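Local coordinates for putative amidohydrolase (Unidentified, PDB 3MKV) that acts as a prolidase of the amidohydrolase superfamily, hydrolysing dipeptides that end in proline at a zinc centre, at the interface of chains A and B. Sequence-based numbering; all coordinates share one arbitrary frame. Chains: chain A/B, Putative amidohydrolase.

Contact 1: the interface of chains A and B. Residues chain A 87-88, 91, 118, 123-124; chain B 85, 88-89.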
# COMPACT_ATOMS: atom_id res chain seq x y z
N THR A 87 -8.26 -20.54 -22.31
CA THR A 87 -7.20 -21.37 -22.87
C THR A 87 -7.79 -22.52 -23.67
O THR A 87 -7.40 -22.75 -24.81
CB THR A 87 -6.32 -21.97 -21.74
OG1 THR A 87 -5.63 -20.94 -21.03
CG2 THR A 87 -5.31 -22.93 -22.31
N LEU A 88 -8.73 -23.23 -23.07
CA LEU A 88 -9.41 -24.34 -23.71
C LEU A 88 -10.20 -23.90 -24.95
O LEU A 88 -10.24 -24.60 -25.96
CB LEU A 88 -10.35 -25.02 -22.70
CG LEU A 88 -9.91 -26.27 -21.94
CD1 LEU A 88 -8.40 -26.45 -21.84
CD2 LEU A 88 -10.58 -26.31 -20.57
N VAL A 91 -7.92 -23.45 -28.21
CA VAL A 91 -7.40 -24.63 -28.90
C VAL A 91 -8.07 -24.96 -30.26
O VAL A 91 -7.39 -25.12 -31.28
CB VAL A 91 -7.45 -25.86 -27.98
CG1 VAL A 91 -7.14 -27.14 -28.76
CG2 VAL A 91 -6.48 -25.68 -26.77
N ALA A 118 3.53 -24.20 -26.07
CA ALA A 118 2.53 -25.25 -26.19
C ALA A 118 2.47 -25.85 -27.61
O ALA A 118 2.46 -27.08 -27.78
CB ALA A 118 1.18 -24.70 -25.79
N LEU A 123 2.21 -29.97 -27.66
CA LEU A 123 1.14 -30.13 -26.69
C LEU A 123 -0.22 -29.81 -27.32
O LEU A 123 -1.24 -30.40 -26.96
CB LEU A 123 1.40 -29.29 -25.45
CG LEU A 123 0.39 -29.32 -24.29
CD1 LEU A 123 0.22 -30.73 -23.70
CD2 LEU A 123 0.77 -28.31 -23.20
N VAL A 124 -0.24 -28.86 -28.26
CA VAL A 124 -1.42 -28.61 -29.07
C VAL A 124 -0.98 -28.50 -30.53
O VAL A 124 0.21 -28.41 -30.81
CB VAL A 124 -2.15 -27.30 -28.68
CG1 VAL A 124 -2.22 -27.13 -27.19
CG2 VAL A 124 -1.50 -26.09 -29.35
N LEU B 85 -0.17 -23.30 -19.73
CA LEU B 85 0.52 -24.56 -19.83
C LEU B 85 -0.04 -25.57 -18.85
O LEU B 85 -0.21 -26.74 -19.17
CB LEU B 85 1.99 -24.34 -19.51
CG LEU B 85 2.95 -25.14 -20.37
CD1 LEU B 85 3.34 -24.31 -21.60
CD2 LEU B 85 4.18 -25.58 -19.56
N LEU B 88 -3.34 -27.03 -20.24
CA LEU B 88 -3.29 -27.92 -21.38
C LEU B 88 -2.73 -29.30 -21.03
O LEU B 88 -3.08 -30.30 -21.66
CB LEU B 88 -2.49 -27.28 -22.52
CG LEU B 88 -3.11 -26.02 -23.13
CD1 LEU B 88 -2.14 -25.32 -24.07
CD2 LEU B 88 -4.44 -26.32 -23.84
N ARG B 89 -1.85 -29.33 -20.02
CA ARG B 89 -1.24 -30.57 -19.56
C ARG B 89 -2.26 -31.35 -18.72
O ARG B 89 -2.20 -32.58 -18.63
CB ARG B 89 -0.02 -30.26 -18.71
CG ARG B 89 1.01 -29.39 -19.42
CD ARG B 89 2.31 -30.13 -19.65
NE ARG B 89 3.33 -29.75 -18.67
CZ ARG B 89 3.98 -30.60 -17.89
NH1 ARG B 89 3.73 -31.91 -17.96
NH2 ARG B 89 4.89 -30.15 -17.03
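B:Leu88 pushes its isobutyl group from helix 83-99 of chain B against A:Thr87 and A:Val91 of the matching helix, A:Ala118 of helix 113-120 and the loop residues A:Leu123 and A:Val124. The side chain leaves the helix with CG beside the backbone N (chi1 -66°), and from there CD1 continues the chain in extended form while CD2 branches off toward the other helix. The two methyls divide the work. CD1 packs on A:Val124 CG1 at 3.6 Å and on the methyl of A:Ala118, CB, at 3.8 Å. CD2 meets A:Val91 CG2 at 3.6 Å and the threonine methyl CG2 of A:Thr87 at 3.8 Å. The isobutyl group meets the A:Val124 side chain nearly at a right angle, whereas it and A:Val91 run past each other in opposite directions. Nearer the root of B:Leu88, A:Leu123 lies across the stem, its CD2 3.5 Å from B:Leu88 CB.

Toward B:Arg89 and B:Leu85 the packing thins out. B:Leu85 loses little surface to chain A, and B:Arg89 contributes aliphatic chain while its guanidinium heads away from the patch. Here the same A:Leu123 methyl makes the contact: CD2 sits 3.9 Å from B:Arg89 CG.

Contact 2: the interface of chains A and B. Residues chain A 85, 88-89; chain B 87, 114, 118, 123-124.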
# COMPACT_ATOMS: atom_id res chain seq x y z
N LEU A 85 -10.93 -21.55 -19.13
CA LEU A 85 -11.90 -21.56 -20.22
C LEU A 85 -11.35 -20.90 -21.46
O LEU A 85 -11.50 -21.39 -22.58
CB LEU A 85 -13.20 -20.87 -19.81
CG LEU A 85 -13.99 -21.54 -18.67
CD1 LEU A 85 -15.24 -20.74 -18.32
CD2 LEU A 85 -14.34 -22.99 -18.99
N LEU A 88 -8.73 -23.23 -23.07
CA LEU A 88 -9.41 -24.34 -23.71
C LEU A 88 -10.20 -23.90 -24.95
O LEU A 88 -10.24 -24.60 -25.96
CB LEU A 88 -10.35 -25.02 -22.70
CG LEU A 88 -9.91 -26.27 -21.94
CD1 LEU A 88 -8.40 -26.45 -21.84
CD2 LEU A 88 -10.58 -26.31 -20.57
N ARG A 89 -10.83 -22.73 -24.88
CA ARG A 89 -11.59 -22.23 -26.03
C ARG A 89 -10.72 -21.73 -27.19
O ARG A 89 -11.22 -21.54 -28.29
CB ARG A 89 -12.60 -21.16 -25.62
CG ARG A 89 -13.80 -21.70 -24.87
CD ARG A 89 -15.07 -21.03 -25.37
NE ARG A 89 -15.57 -20.04 -24.43
CZ ARG A 89 -16.46 -19.10 -24.75
NH1 ARG A 89 -16.88 -18.24 -23.82
NH2 ARG A 89 -16.90 -19.00 -26.00
N THR B 87 -2.97 -25.76 -17.71
CA THR B 87 -4.29 -26.15 -18.17
C THR B 87 -4.21 -27.23 -19.25
O THR B 87 -4.94 -28.22 -19.20
CB THR B 87 -5.04 -24.95 -18.78
OG1 THR B 87 -5.14 -23.91 -17.81
CG2 THR B 87 -6.43 -25.34 -19.25
N PRO B 114 -14.05 -23.62 -13.01
CA PRO B 114 -13.85 -23.53 -14.46
C PRO B 114 -13.57 -24.89 -15.13
O PRO B 114 -14.10 -25.16 -16.20
CB PRO B 114 -12.67 -22.57 -14.58
CG PRO B 114 -12.73 -21.75 -13.30
CD PRO B 114 -13.13 -22.75 -12.27
N ALA B 118 -15.92 -26.76 -17.80
CA ALA B 118 -15.33 -27.13 -19.09
C ALA B 118 -15.62 -28.60 -19.44
O ALA B 118 -15.55 -29.00 -20.61
CB ALA B 118 -13.83 -26.89 -19.08
N LEU B 123 -16.14 -28.82 -23.52
CA LEU B 123 -14.87 -28.34 -24.05
C LEU B 123 -13.83 -29.44 -23.95
O LEU B 123 -12.98 -29.60 -24.85
CB LEU B 123 -14.36 -27.15 -23.25
CG LEU B 123 -14.98 -25.79 -23.49
CD1 LEU B 123 -14.12 -24.74 -22.81
CD2 LEU B 123 -15.07 -25.55 -24.98
N VAL B 124 -13.87 -30.17 -22.85
CA VAL B 124 -12.94 -31.28 -22.65
C VAL B 124 -13.66 -32.54 -22.20
O VAL B 124 -14.81 -32.50 -21.76
CB VAL B 124 -11.80 -30.91 -21.65
CG1 VAL B 124 -10.88 -29.88 -22.27
CG2 VAL B 124 -12.36 -30.41 -20.30
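Helix 83-99 of chain A presents one of its faces, A:Leu85, A:Leu88 and A:Arg89, to chain B, which receives it with helix 113-120, the loop residues B:Leu123 and B:Val124, and B:Thr87 from its own helix 83-99. A:Leu88 is the central side chain, and it is touched along its length. At its base, CB faces the B:Leu123 methyl CD1 at 3.8 Å. Further out, the branch carbon CG of A:Leu88 packs on B:Val124 CG1 at 3.7 Å, the two side chains crossing at about a right angle. The two methyls then part. CD2 turns to helix 113-120 and rests on the B:Ala118 methyl, CB, at 3.6 Å, while CD1 reaches across to helix 83-99 of chain B. B:Thr87 meets it there with its methyl, CG2 lying 3.4 Å from A:Leu88 CD1; CG2 stands anti to the backbone N, and the hydroxyl OG1 points away from the leucine.

A:Leu85, one helical turn before A:Arg89, adds a second leucine with a smaller share of the contact. Its CD2 lies 3.9 Å from B:Ala118 CB, so this alanine methyl is touched by both leucines. The same A:Leu85 methyl also approaches the backbone carbonyl O of B:Pro114, at 3.5 Å, a van der Waals contact near the start of helix 113-120.

On the other flank, B:Leu123 sets its branched end against the aliphatic start of the arginine. Its CG lies beside the backbone N (chi1 -77°), and this directs CD1 into the angle between A:Leu88 and A:Arg89. The arginine uses its aliphatic part; the chain bends at chi2 and chi3, and the guanidinium heads away from the leucine. A:Arg89 CG touches both ends of the fork, with B:Leu123 CD1 at 3.7 Å and CD2 at 4.0 Å.

Contacts 1 and 2 are two symmetry-related patches of one larger two-fold interface, with the centres of their C-alpha atoms about 9 Å apart. They share A:Leu88, peripheral in contact 1 and central in contact 2, and each draws on helix 83-99 of both chains as well as helix 113-120 and the following loop of the receiving chain. The symmetry is approximate in side-chain detail: Leu123 takes a different chi1 in the two chains. Such reciprocal packing suits a homomeric contact within the deposited eight-chain assembly, although the structure alone does not prove that this pairing exists in solution.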